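Ribokinase, putative (Burkholderia thailandensis, PDB 3B1P) probably acts as a nucleoside kinase of the pfkB (ribokinase) family, binding inosine and an adenine nucleotide in one active site. Local coordinates at residues G51-A56 / C251-R256; L138-P143 / G258-I263; F165-G170 / I189-Y194. All coordinates share one frame; numbering follows the deposited sequence. Where two conformers were deposited one is given.

Contact 1: G51-A56 / C251-R256. With ADP (adenosine-5'-diphosphate), chain C; NOS (inosine), chain B.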
loop_
_atom_site.group_PDB
_atom_site.type_symbol
_atom_site.label_atom_id
_atom_site.label_comp_id
_atom_site.label_asym_id
_atom_site.label_seq_id
_atom_site.Cartn_x
_atom_site.Cartn_y
_atom_site.Cartn_z
ATOM N N GLY A 51 -13.842 -2.034 17.092
ATOM C CA GLY A 51 -12.919 -2.658 18.037
ATOM C C GLY A 51 -11.973 -1.651 18.667
ATOM O O GLY A 51 -11.793 -1.601 19.886
ATOM N N ASN A 52 -11.403 -0.798 17.826
ATOM C CA ASN A 52 -10.391 0.165 18.301
ATOM C C ASN A 52 -11.026 1.233 19.179
ATOM O O ASN A 52 -10.433 1.605 20.201
ATOM C CB ASN A 52 -9.728 0.887 17.080
ATOM C CG ASN A 52 -9.027 -0.095 16.112
ATOM O OD1 ASN A 52 -8.684 -1.228 16.470
ATOM N ND2 ASN A 52 -8.802 0.379 14.856
ATOM N N ILE A 53 -12.170 1.771 18.770
ATOM C CA ILE A 53 -12.839 2.866 19.527
ATOM C C ILE A 53 -13.337 2.308 20.867
ATOM O O ILE A 53 -13.127 2.933 21.909
ATOM C CB ILE A 53 -14.009 3.431 18.775
ATOM C CG1 ILE A 53 -13.480 4.086 17.482
ATOM C CG2 ILE A 53 -14.793 4.494 19.623
ATOM C CD1 ILE A 53 -14.656 4.363 16.466
ATOM N N ALA A 54 -13.912 1.108 20.842
ATOM C CA ALA A 54 -14.399 0.503 22.111
ATOM C C ALA A 54 -13.210 0.208 23.056
ATOM O O ALA A 54 -13.328 0.402 24.311
ATOM C CB ALA A 54 -15.159 -0.765 21.835
ATOM N N TYR A 55 -12.086 -0.192 22.490
ATOM C CA TYR A 55 -10.879 -0.529 23.241
ATOM C C TYR A 55 -10.421 0.727 24.015
ATOM O O TYR A 55 -10.091 0.688 25.199
ATOM C CB TYR A 55 -9.720 -1.008 22.333
ATOM C CG TYR A 55 -8.450 -1.324 23.119
ATOM C CD1 TYR A 55 -8.360 -2.505 23.888
ATOM C CD2 TYR A 55 -7.338 -0.468 23.096
ATOM C CE1 TYR A 55 -7.183 -2.801 24.587
ATOM C CE2 TYR A 55 -6.169 -0.764 23.784
ATOM C CZ TYR A 55 -6.134 -1.923 24.578
ATOM O OH TYR A 55 -4.980 -2.185 25.252
ATOM N N ALA A 56 -10.378 1.849 23.298
ATOM C CA ALA A 56 -9.985 3.126 23.900
ATOM C C ALA A 56 -10.979 3.549 24.986
ATOM O O ALA A 56 -10.543 4.020 26.078
ATOM C CB ALA A 56 -9.859 4.226 22.809
ATOM N N CYS A 251 -4.875 5.844 15.309
ATOM C CA CYS A 251 -4.806 7.091 16.157
ATOM C C CYS A 251 -6.168 7.739 16.229
ATOM O O CYS A 251 -6.576 8.158 17.323
ATOM C CB CYS A 251 -3.753 8.083 15.662
ATOM S SG CYS A 251 -2.121 7.624 16.157
ATOM N N GLY A 252 -6.852 7.894 15.081
ATOM C CA GLY A 252 -8.154 8.567 15.096
ATOM C C GLY A 252 -9.137 7.803 15.961
ATOM O O GLY A 252 -10.014 8.389 16.596
ATOM N N ASP A 253 -9.036 6.479 15.964
ATOM C CA ASP A 253 -10.006 5.663 16.775
ATOM C C ASP A 253 -9.786 5.788 18.293
ATOM O O ASP A 253 -10.785 5.856 19.054
ATOM C CB ASP A 253 -9.948 4.200 16.337
ATOM C CG ASP A 253 -10.477 3.999 14.926
ATOM O OD1 ASP A 253 -11.284 4.829 14.463
ATOM O OD2 ASP A 253 -10.088 2.993 14.285
ATOM N N ALA A 254 -8.507 5.866 18.681
ATOM C CA ALA A 254 -8.119 6.088 20.109
ATOM C C ALA A 254 -8.663 7.480 20.465
ATOM O O ALA A 254 -9.329 7.675 21.478
ATOM C CB ALA A 254 -6.610 6.063 20.231
ATOM N N PHE A 255 -8.437 8.453 19.574
ATOM C CA PHE A 255 -8.953 9.803 19.793
ATOM C C PHE A 255 -10.481 9.773 19.974
ATOM O O PHE A 255 -11.041 10.360 20.881
ATOM C CB PHE A 255 -8.565 10.671 18.543
ATOM C CG PHE A 255 -8.977 12.123 18.616
ATOM C CD1 PHE A 255 -8.046 13.073 18.995
ATOM C CD2 PHE A 255 -10.279 12.522 18.296
ATOM C CE1 PHE A 255 -8.412 14.477 19.019
ATOM C CE2 PHE A 255 -10.666 13.867 18.357
ATOM C CZ PHE A 255 -9.731 14.833 18.728
ATOM N N ARG A 256 -11.200 9.038 19.102
ATOM C CA ARG A 256 -12.659 8.994 19.239
ATOM C C ARG A 256 -13.137 8.347 20.576
ATOM O O ARG A 256 -14.156 8.735 21.095
ATOM C CB ARG A 256 -13.244 8.196 18.073
ATOM C CG ARG A 256 -13.385 9.156 16.846
ATOM C CD ARG A 256 -13.247 8.380 15.567
ATOM N NE ARG A 256 -13.258 9.238 14.368
ATOM C CZ ARG A 256 -12.290 10.083 13.989
ATOM N NH1 ARG A 256 -11.215 10.310 14.758
ATOM N NH2 ARG A 256 -12.399 10.736 12.822
HETATM P PB ADP C . -6.741 9.295 11.760
HETATM O O1B ADP C . -6.200 8.032 12.371
HETATM O O2B ADP C . -6.169 9.645 10.389
HETATM O O3B ADP C . -8.205 9.368 11.744
HETATM P PA ADP C . -5.091 11.453 12.915
HETATM O O1A ADP C . -3.846 10.995 12.174
HETATM O O2A ADP C . -5.517 12.888 12.624
HETATM O O3A ADP C . -6.348 10.497 12.783
HETATM O "O5'" ADP C . -4.677 11.250 14.466
HETATM C "C5'" ADP C . -5.687 11.520 15.432
HETATM C "C4'" ADP C . -5.055 12.210 16.653
HETATM O "O4'" ADP C . -4.014 11.377 17.169
HETATM C "C3'" ADP C . -4.368 13.517 16.364
HETATM O "O3'" ADP C . -5.302 14.601 16.311
HETATM C "C2'" ADP C . -3.342 13.576 17.488
HETATM O "O2'" ADP C . -4.068 14.095 18.634
HETATM C "C1'" ADP C . -2.914 12.117 17.687
HETATM N N9 ADP C . -1.751 11.909 16.797
HETATM C C8 ADP C . -1.732 11.473 15.489
HETATM N N7 ADP C . -0.457 11.544 14.995
HETATM C C5 ADP C . 0.352 11.979 16.039
HETATM C C6 ADP C . 1.804 12.265 16.243
HETATM N N6 ADP C . 2.683 12.067 15.220
HETATM N N1 ADP C . 2.201 12.720 17.461
HETATM C C2 ADP C . 1.307 12.911 18.471
HETATM N N3 ADP C . -0.010 12.693 18.363
HETATM C C4 ADP C . -0.520 12.224 17.195
HETATM N N9 NOS B . -10.649 -0.290 8.283
HETATM C C4 NOS B . -11.907 -0.305 7.836
HETATM N N3 NOS B . -13.158 -0.472 8.376
HETATM C C2 NOS B . -14.279 -0.401 7.644
HETATM N N1 NOS B . -14.195 -0.165 6.294
HETATM C C6 NOS B . -13.009 -0.007 5.652
HETATM O O6 NOS B . -13.005 0.298 4.329
HETATM C C5 NOS B . -11.753 0.018 6.399
HETATM N N7 NOS B . -10.444 0.148 6.115
HETATM C C8 NOS B . -9.743 -0.039 7.284
HETATM C "C5'" NOS B . -8.254 2.030 11.504
HETATM O "O5'" NOS B . -9.147 3.139 11.772
HETATM C "C4'" NOS B . -9.113 0.780 11.253
HETATM O "O4'" NOS B . -9.855 0.931 10.048
HETATM C "C1'" NOS B . -10.288 -0.431 9.699
HETATM C "C2'" NOS B . -9.069 -1.255 9.980
HETATM O "O2'" NOS B . -9.565 -2.512 10.453
HETATM C "C3'" NOS B . -8.297 -0.491 11.047
HETATM O "O3'" NOS B . -8.228 -1.251 12.297
#
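Asn52 and Asp253 meet across two helices through a nearly straight hydrogen bond, Asn52 ND2 to Asp253 OD2 at 3.0 Å. The carboxylate uses its anti lone pair and receives the amide N-H in the amide plane, although the two groups are turned 40° apart. Both side chains set CG anti to the carbonyl carbon, beside the backbone N (chi1 -67° in Asp253), which brings amide and carboxylate together beside inosine. Each also holds that ligand: Asn52 ND2 donates to inosine O3' at 3.1 Å, while the 5'-hydroxyl O5' donates to Asp253 OD2 at 2.7 Å. A carboxylate beside the 5'-hydroxyl, the probable phosphate acceptor, is consistent with the general base of pfkB kinases, and an amide suits a partner that must donate twice. Asn52 OD1 is held by Gln290.

One residue before Asp253, Gly252 N donates to ADP O1B at 2.8 Å; a CB there would collide with O3B. Gly252 O takes Arg256 NH1 at 2.9 Å and Arg256 N from opposite faces of its plane, while Arg256 NE salt-bridges Asp166.

Behind the polar pair, Ile53 CG1 rests on Asp253 CB at 3.7 Å, and small Ala56 sets its CB on Ala254 CA, also at 3.7 Å, letting the axes, crossing at -43°, approach to 7.5 Å. Helix 49-59 has strands 3-6 and 64-71 along Ile53 and Ala54, whereas helix 269-284 packs against Ala56, Cys251 and Phe255.

Contact 2: L138-P143 / G258-I263. With NOS (inosine), chain B.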
loop_
_atom_site.group_PDB
_atom_site.type_symbol
_atom_site.label_atom_id
_atom_site.label_comp_id
_atom_site.label_asym_id
_atom_site.label_seq_id
_atom_site.Cartn_x
_atom_site.Cartn_y
_atom_site.Cartn_z
ATOM N N LEU A 138 -25.406 7.374 24.168
ATOM C CA LEU A 138 -24.471 8.048 23.207
ATOM C C LEU A 138 -24.041 6.956 22.247
ATOM O O LEU A 138 -23.874 5.804 22.658
ATOM C CB LEU A 138 -23.211 8.572 23.941
ATOM C CG LEU A 138 -22.148 9.310 23.096
ATOM C CD1 LEU A 138 -22.730 10.501 22.405
ATOM C CD2 LEU A 138 -20.953 9.713 24.033
ATOM N N ALA A 139 -23.756 7.309 20.990
ATOM C CA ALA A 139 -23.283 6.313 20.080
ATOM C C ALA A 139 -22.276 6.934 19.109
ATOM O O ALA A 139 -22.163 8.169 19.038
ATOM C CB ALA A 139 -24.476 5.751 19.242
ATOM N N ILE A 140 -21.589 6.058 18.404
ATOM C CA ILE A 140 -20.782 6.470 17.247
ATOM C C ILE A 140 -21.145 5.537 16.093
ATOM O O ILE A 140 -21.314 4.346 16.323
ATOM C CB ILE A 140 -19.237 6.508 17.543
ATOM C CG1 ILE A 140 -18.480 7.028 16.284
ATOM C CG2 ILE A 140 -18.638 5.135 18.033
ATOM C CD1 ILE A 140 -17.045 7.532 16.686
ATOM N N VAL A 141 -21.233 6.088 14.896
ATOM C CA VAL A 141 -21.403 5.270 13.667
ATOM C C VAL A 141 -20.136 5.445 12.855
ATOM O O VAL A 141 -19.921 6.549 12.334
ATOM C CB VAL A 141 -22.602 5.779 12.913
ATOM C CG1 VAL A 141 -22.769 5.006 11.578
ATOM C CG2 VAL A 141 -23.844 5.599 13.775
ATOM N N GLY A 142 -19.305 4.386 12.805
ATOM C CA GLY A 142 -17.983 4.385 12.201
ATOM C C GLY A 142 -18.021 3.586 10.905
ATOM O O GLY A 142 -19.089 3.050 10.519
ATOM N N PRO A 143 -16.864 3.505 10.248
ATOM C CA PRO A 143 -16.746 2.783 8.955
ATOM C C PRO A 143 -17.271 1.336 9.099
ATOM O O PRO A 143 -16.876 0.588 10.047
ATOM C CB PRO A 143 -15.234 2.816 8.705
ATOM C CG PRO A 143 -14.786 4.133 9.331
ATOM C CD PRO A 143 -15.590 4.070 10.694
ATOM N N GLY A 258 -11.511 8.634 23.430
ATOM C CA GLY A 258 -11.404 9.776 24.370
ATOM C C GLY A 258 -12.505 10.788 24.221
ATOM O O GLY A 258 -13.063 11.290 25.212
ATOM N N LEU A 259 -12.889 11.135 22.985
ATOM C CA LEU A 259 -13.968 12.085 22.829
ATOM C C LEU A 259 -15.288 11.575 23.350
ATOM O O LEU A 259 -16.025 12.317 23.980
ATOM C CB LEU A 259 -14.165 12.454 21.349
ATOM C CG LEU A 259 -14.652 13.859 21.076
ATOM C CD1 LEU A 259 -13.534 14.877 21.280
ATOM C CD2 LEU A 259 -15.097 13.822 19.619
ATOM N N LEU A 260 -15.612 10.305 23.073
ATOM C CA LEU A 260 -16.852 9.736 23.584
ATOM C C LEU A 260 -16.894 9.759 25.117
ATOM O O LEU A 260 -17.968 10.057 25.679
ATOM C CB LEU A 260 -17.068 8.298 23.115
ATOM C CG LEU A 260 -17.401 8.258 21.600
ATOM C CD1 LEU A 260 -17.140 6.833 21.034
ATOM C CD2 LEU A 260 -18.867 8.598 21.396
ATOM N N TYR A 261 -15.785 9.418 25.741
ATOM C CA TYR A 261 -15.699 9.430 27.225
ATOM C C TYR A 261 -15.974 10.841 27.719
ATOM O O TYR A 261 -16.803 11.055 28.610
ATOM C CB TYR A 261 -14.303 8.975 27.655
ATOM C CG TYR A 261 -14.257 8.841 29.203
ATOM C CD1 TYR A 261 -14.757 7.719 29.799
ATOM C CD2 TYR A 261 -13.792 9.893 29.994
ATOM C CE1 TYR A 261 -14.739 7.582 31.206
ATOM C CE2 TYR A 261 -13.762 9.779 31.390
ATOM C CZ TYR A 261 -14.234 8.618 31.968
ATOM O OH TYR A 261 -14.209 8.525 33.357
ATOM N N GLY A 262 -15.312 11.810 27.093
ATOM C CA GLY A 262 -15.486 13.233 27.489
ATOM C C GLY A 262 -16.912 13.674 27.334
ATOM O O GLY A 262 -17.446 14.347 28.200
ATOM N N ILE A 263 -17.539 13.345 26.198
ATOM C CA ILE A 263 -18.925 13.755 25.993
ATOM C C ILE A 263 -19.869 13.121 27.037
ATOM O O ILE A 263 -20.729 13.813 27.621
ATOM C CB ILE A 263 -19.388 13.407 24.565
ATOM C CG1 ILE A 263 -18.593 14.251 23.583
ATOM C CG2 ILE A 263 -20.866 13.651 24.431
ATOM C CD1 ILE A 263 -18.695 13.760 22.057
HETATM N N9 NOS B . -10.649 -0.290 8.283
HETATM C C4 NOS B . -11.907 -0.305 7.836
HETATM N N3 NOS B . -13.158 -0.472 8.376
HETATM C C2 NOS B . -14.279 -0.401 7.644
HETATM N N1 NOS B . -14.195 -0.165 6.294
HETATM C C6 NOS B . -13.009 -0.007 5.652
HETATM O O6 NOS B . -13.005 0.298 4.329
HETATM C C5 NOS B . -11.753 0.018 6.399
HETATM N N7 NOS B . -10.444 0.148 6.115
HETATM C C8 NOS B . -9.743 -0.039 7.284
HETATM C "C5'" NOS B . -8.254 2.030 11.504
HETATM O "O5'" NOS B . -9.147 3.139 11.772
HETATM C "C4'" NOS B . -9.113 0.780 11.253
HETATM O "O4'" NOS B . -9.855 0.931 10.048
HETATM C "C1'" NOS B . -10.288 -0.431 9.699
HETATM C "C2'" NOS B . -9.069 -1.255 9.980
HETATM O "O2'" NOS B . -9.565 -2.512 10.453
HETATM C "C3'" NOS B . -8.297 -0.491 11.047
HETATM O "O3'" NOS B . -8.228 -1.251 12.297
#
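Leu138 presses a methyl against the helix backbone: its CD2 lies 3.4 Å from the carbonyl O of Leu260, a close methyl-to-carbonyl contact, and 3.5 Å from Leu260 CD2, methyl to methyl and almost as tight. Leu138 has CG anti to its own N (chi1 -179°), which carries CD2 onto the helix backbone, and the same CD2 reaches Ile263 CG2 at 4.0 Å, one turn further on. Leu260 answers with a fork. Its CD2 goes to Leu138, while CD1 meets Ile140 CG2 at 3.8 Å, the two side chains crossing at about a right angle, so one leucine spans two residues on the same face of the strand.

This is a helix lying on the central sheet of the ribokinase-type alpha/beta fold, nearly antiparallel to strand 138-141 (157°) with axes 9.7 Å apart. Branched aliphatic residues suit that separation, which they bridge from both sides. The strand sits between 3-6 and 163-165, to which its backbone is hydrogen-bonded, and its opposite face carries Ala139 and Val141 against helix 146-159. Beyond the strand's C-terminal end, Pro143 brings CB to within 3.5 Å of inosine C2, a van der Waals contact with the base.

Contact 3: F165-G170 / I189-Y194. With NOS (inosine), chain B; ADP (adenosine-5'-diphosphate), chain C.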
loop_
_atom_site.group_PDB
_atom_site.type_symbol
_atom_site.label_atom_id
_atom_site.label_comp_id
_atom_site.label_asym_id
_atom_site.label_seq_id
_atom_site.Cartn_x
_atom_site.Cartn_y
_atom_site.Cartn_z
ATOM N N PHE A 165 -20.962 10.922 13.975
ATOM C CA PHE A 165 -20.865 10.313 12.649
ATOM C C PHE A 165 -19.398 10.351 12.250
ATOM O O PHE A 165 -18.799 11.415 12.247
ATOM C CB PHE A 165 -21.763 11.074 11.688
ATOM C CG PHE A 165 -21.706 10.572 10.251
ATOM C CD1 PHE A 165 -21.932 9.213 9.947
ATOM C CD2 PHE A 165 -21.525 11.485 9.207
ATOM C CE1 PHE A 165 -21.902 8.792 8.610
ATOM C CE2 PHE A 165 -21.492 11.046 7.887
ATOM C CZ PHE A 165 -21.707 9.704 7.594
ATOM N N ASP A 166 -18.851 9.176 11.894
ATOM C CA ASP A 166 -17.441 8.979 11.649
ATOM C C ASP A 166 -17.309 8.185 10.361
ATOM O O ASP A 166 -17.028 6.995 10.412
ATOM C CB ASP A 166 -16.905 8.169 12.880
ATOM C CG ASP A 166 -15.499 7.643 12.724
ATOM O OD1 ASP A 166 -14.634 8.273 12.049
ATOM O OD2 ASP A 166 -15.244 6.501 13.269
ATOM N N PRO A 167 -17.549 8.809 9.198
ATOM C CA PRO A 167 -17.640 7.966 7.985
ATOM C C PRO A 167 -16.326 7.324 7.575
ATOM O O PRO A 167 -16.333 6.220 6.994
ATOM C CB PRO A 167 -18.177 8.932 6.912
ATOM C CG PRO A 167 -17.688 10.330 7.420
ATOM C CD PRO A 167 -17.862 10.219 8.924
ATOM N N GLY A 168 -15.203 7.986 7.889
ATOM C CA GLY A 168 -13.854 7.481 7.707
ATOM C C GLY A 168 -13.612 6.805 6.354
ATOM O O GLY A 168 -13.956 7.356 5.307
ATOM N N GLN A 169 -13.094 5.580 6.423
ATOM C CA GLN A 169 -12.791 4.780 5.201
ATOM C C GLN A 169 -14.027 4.382 4.403
ATOM O O GLN A 169 -13.907 4.009 3.207
ATOM C CB GLN A 169 -11.967 3.530 5.549
ATOM C CG GLN A 169 -10.679 3.801 6.197
ATOM C CD GLN A 169 -10.743 3.768 7.726
ATOM O OE1 GLN A 169 -11.733 4.202 8.357
ATOM N NE2 GLN A 169 -9.665 3.332 8.324
ATOM N N GLY A 170 -15.213 4.481 5.000
ATOM C CA GLY A 170 -16.474 4.261 4.284
ATOM C C GLY A 170 -16.945 5.393 3.385
ATOM O O GLY A 170 -17.947 5.282 2.721
ATOM N N ILE A 189 -19.763 15.387 14.222
ATOM C CA ILE A 189 -19.018 14.669 13.206
ATOM C C ILE A 189 -17.514 14.675 13.579
ATOM O O ILE A 189 -16.985 15.693 14.081
ATOM C CB ILE A 189 -19.435 15.123 11.768
ATOM C CG1 ILE A 189 -18.697 14.284 10.713
ATOM C CG2 ILE A 189 -19.335 16.671 11.592
ATOM C CD1 ILE A 189 -18.946 14.727 9.278
ATOM N N ALA A 190 -16.847 13.533 13.393
ATOM C CA ALA A 190 -15.401 13.458 13.695
ATOM C C ALA A 190 -14.726 12.873 12.454
ATOM O O ALA A 190 -15.073 11.801 11.988
ATOM C CB ALA A 190 -15.087 12.664 14.977
ATOM N N VAL A 191 -13.831 13.647 11.877
ATOM C CA VAL A 191 -13.102 13.227 10.662
ATOM C C VAL A 191 -11.670 13.653 10.793
ATOM O O VAL A 191 -11.370 14.537 11.606
ATOM C CB VAL A 191 -13.727 13.885 9.429
ATOM C CG1 VAL A 191 -15.078 13.238 9.066
ATOM C CG2 VAL A 191 -13.908 15.411 9.647
ATOM N N ASN A 192 -10.769 13.073 9.999
ATOM C CA ASN A 192 -9.456 13.732 9.860
ATOM C C ASN A 192 -9.510 14.806 8.750
ATOM O O ASN A 192 -10.543 14.939 8.079
ATOM C CB ASN A 192 -8.294 12.713 9.685
ATOM C CG ASN A 192 -8.241 12.040 8.304
ATOM O OD1 ASN A 192 -8.785 12.530 7.306
ATOM N ND2 ASN A 192 -7.524 10.908 8.250
ATOM N N ASP A 193 -8.400 15.538 8.552
ATOM C CA ASP A 193 -8.501 16.703 7.672
ATOM C C ASP A 193 -8.749 16.300 6.193
ATOM O O ASP A 193 -9.420 17.024 5.447
ATOM C CB ASP A 193 -7.324 17.621 7.865
ATOM C CG ASP A 193 -5.969 17.039 7.428
ATOM O OD1 ASP A 193 -5.753 15.847 7.268
ATOM O OD2 ASP A 193 -5.052 17.894 7.306
ATOM N N TYR A 194 -8.244 15.126 5.816
ATOM C CA TYR A 194 -8.441 14.639 4.449
ATOM C C TYR A 194 -9.921 14.271 4.272
ATOM O O TYR A 194 -10.568 14.701 3.274
ATOM C CB TYR A 194 -7.560 13.432 4.227
ATOM C CG TYR A 194 -7.729 12.703 2.896
ATOM C CD1 TYR A 194 -8.690 11.700 2.727
ATOM C CD2 TYR A 194 -6.829 12.979 1.853
ATOM C CE1 TYR A 194 -8.826 11.041 1.522
ATOM C CE2 TYR A 194 -6.933 12.296 0.645
ATOM C CZ TYR A 194 -7.913 11.346 0.494
ATOM O OH TYR A 194 -8.036 10.690 -0.727
HETATM N N9 NOS B . -10.649 -0.290 8.283
HETATM C C4 NOS B . -11.907 -0.305 7.836
HETATM N N3 NOS B . -13.158 -0.472 8.376
HETATM C C2 NOS B . -14.279 -0.401 7.644
HETATM N N1 NOS B . -14.195 -0.165 6.294
HETATM C C6 NOS B . -13.009 -0.007 5.652
HETATM O O6 NOS B . -13.005 0.298 4.329
HETATM C C5 NOS B . -11.753 0.018 6.399
HETATM N N7 NOS B . -10.444 0.148 6.115
HETATM C C8 NOS B . -9.743 -0.039 7.284
HETATM C "C5'" NOS B . -8.254 2.030 11.504
HETATM O "O5'" NOS B . -9.147 3.139 11.772
HETATM C "C4'" NOS B . -9.113 0.780 11.253
HETATM O "O4'" NOS B . -9.855 0.931 10.048
HETATM C "C1'" NOS B . -10.288 -0.431 9.699
HETATM C "C2'" NOS B . -9.069 -1.255 9.980
HETATM O "O2'" NOS B . -9.565 -2.512 10.453
HETATM C "C3'" NOS B . -8.297 -0.491 11.047
HETATM O "O3'" NOS B . -8.228 -1.251 12.297
HETATM P PB ADP C . -6.741 9.295 11.760
HETATM O O1B ADP C . -6.200 8.032 12.371
HETATM O O2B ADP C . -6.169 9.645 10.389
HETATM O O3B ADP C . -8.205 9.368 11.744
HETATM P PA ADP C . -5.091 11.453 12.915
HETATM O O1A ADP C . -3.846 10.995 12.174
HETATM O O2A ADP C . -5.517 12.888 12.624
HETATM O O3A ADP C . -6.348 10.497 12.783
HETATM O "O5'" ADP C . -4.677 11.250 14.466
HETATM C "C5'" ADP C . -5.687 11.520 15.432
HETATM C "C4'" ADP C . -5.055 12.210 16.653
HETATM O "O4'" ADP C . -4.014 11.377 17.169
HETATM C "C3'" ADP C . -4.368 13.517 16.364
HETATM O "O3'" ADP C . -5.302 14.601 16.311
HETATM C "C2'" ADP C . -3.342 13.576 17.488
HETATM O "O2'" ADP C . -4.068 14.095 18.634
HETATM C "C1'" ADP C . -2.914 12.117 17.687
HETATM N N9 ADP C . -1.751 11.909 16.797
HETATM C C8 ADP C . -1.732 11.473 15.489
HETATM N N7 ADP C . -0.457 11.544 14.995
HETATM C C5 ADP C . 0.352 11.979 16.039
HETATM C C6 ADP C . 1.804 12.265 16.243
HETATM N N6 ADP C . 2.683 12.067 15.220
HETATM N N1 ADP C . 2.201 12.720 17.461
HETATM C C2 ADP C . 1.307 12.911 18.471
HETATM N N3 ADP C . -0.010 12.693 18.363
HETATM C C4 ADP C . -0.520 12.224 17.195
HETATM O O HOH W 1 -14.522 9.996 9.773
#
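Phe165 and Ile189 carry their side chains the same way: in both, the chain leaves anti to the backbone N (chi1 178° for CG of Phe165, -176° for CG1 of Ile189), so ring and aliphatic chain lie side by side on one face of the sheet. Ile189 was modelled in two conformers, so the fit of its side chain is one of two. The strands pair in parallel register here, and Ala190 N donates to Phe165 O at 3.1 Å. Pro167 folds back so that its CD stands 3.8 Å above the centre of the Phe165 ring; the same CD faces Val191 CG1 at 4.1 Å.

Past the pairing one water bridges the two chains. It accepts from Gly168 N at 2.8 Å and has Asp166 OD1 and Ala190 O within donating distance, but with further acceptors nearby its two protons cannot serve all of them. Asp166 OD1 has its charged partner in Arg256. Gly168 turns the chain with a positive phi of 45°, a conformation glycine adopts readily.

Beyond the pairing, both segments reach ligands. Gln169, bent at chi2, lays CB 3.6 Å from inosine C5. Gln169 NE2 lies 3.0 Å from inosine O4' and makes a weak hydrogen bond of 3.5 Å to inosine O5'. Asn192 ND2 donates to ADP O2B at 2.8 Å; its OD1 caps helix 193-203, and Glu195 returns the bond to Asn192 N, a capping box.

Asp193 hydrogen-bonds to Val30 and His31, and Tyr194 to His24, all of the second subunit. Helix 176-185 covers Phe165, strand 216-220 flanks 188-192 on its other side, and helix 49-59 touches Asp166 and Gln169.

In the fold
All three contacts are buried, but they differ in chemistry. Contact 2, helix on sheet, is aliphatic packing with no polar pairing between side chains; contact 1 joins two helices, polar at the ligand end and aliphatic behind; contact 3 pairs strands and then opens into water and ligands. Helix 251-264 serves both contacts 1 and 2, which meet where Ile53 CG2 packs on Leu260 CD1. Contacts 2 and 3 share the central sheet, with Val141 O probably hydrogen-bonded to Asp166 N. Arg256 links contact 1 to contact 3 through a salt bridge to Asp166. Both nucleotide-touching contacts, 1 and 3, approach ADP from helix N-termini, and contact 3 alone reaches the second subunit.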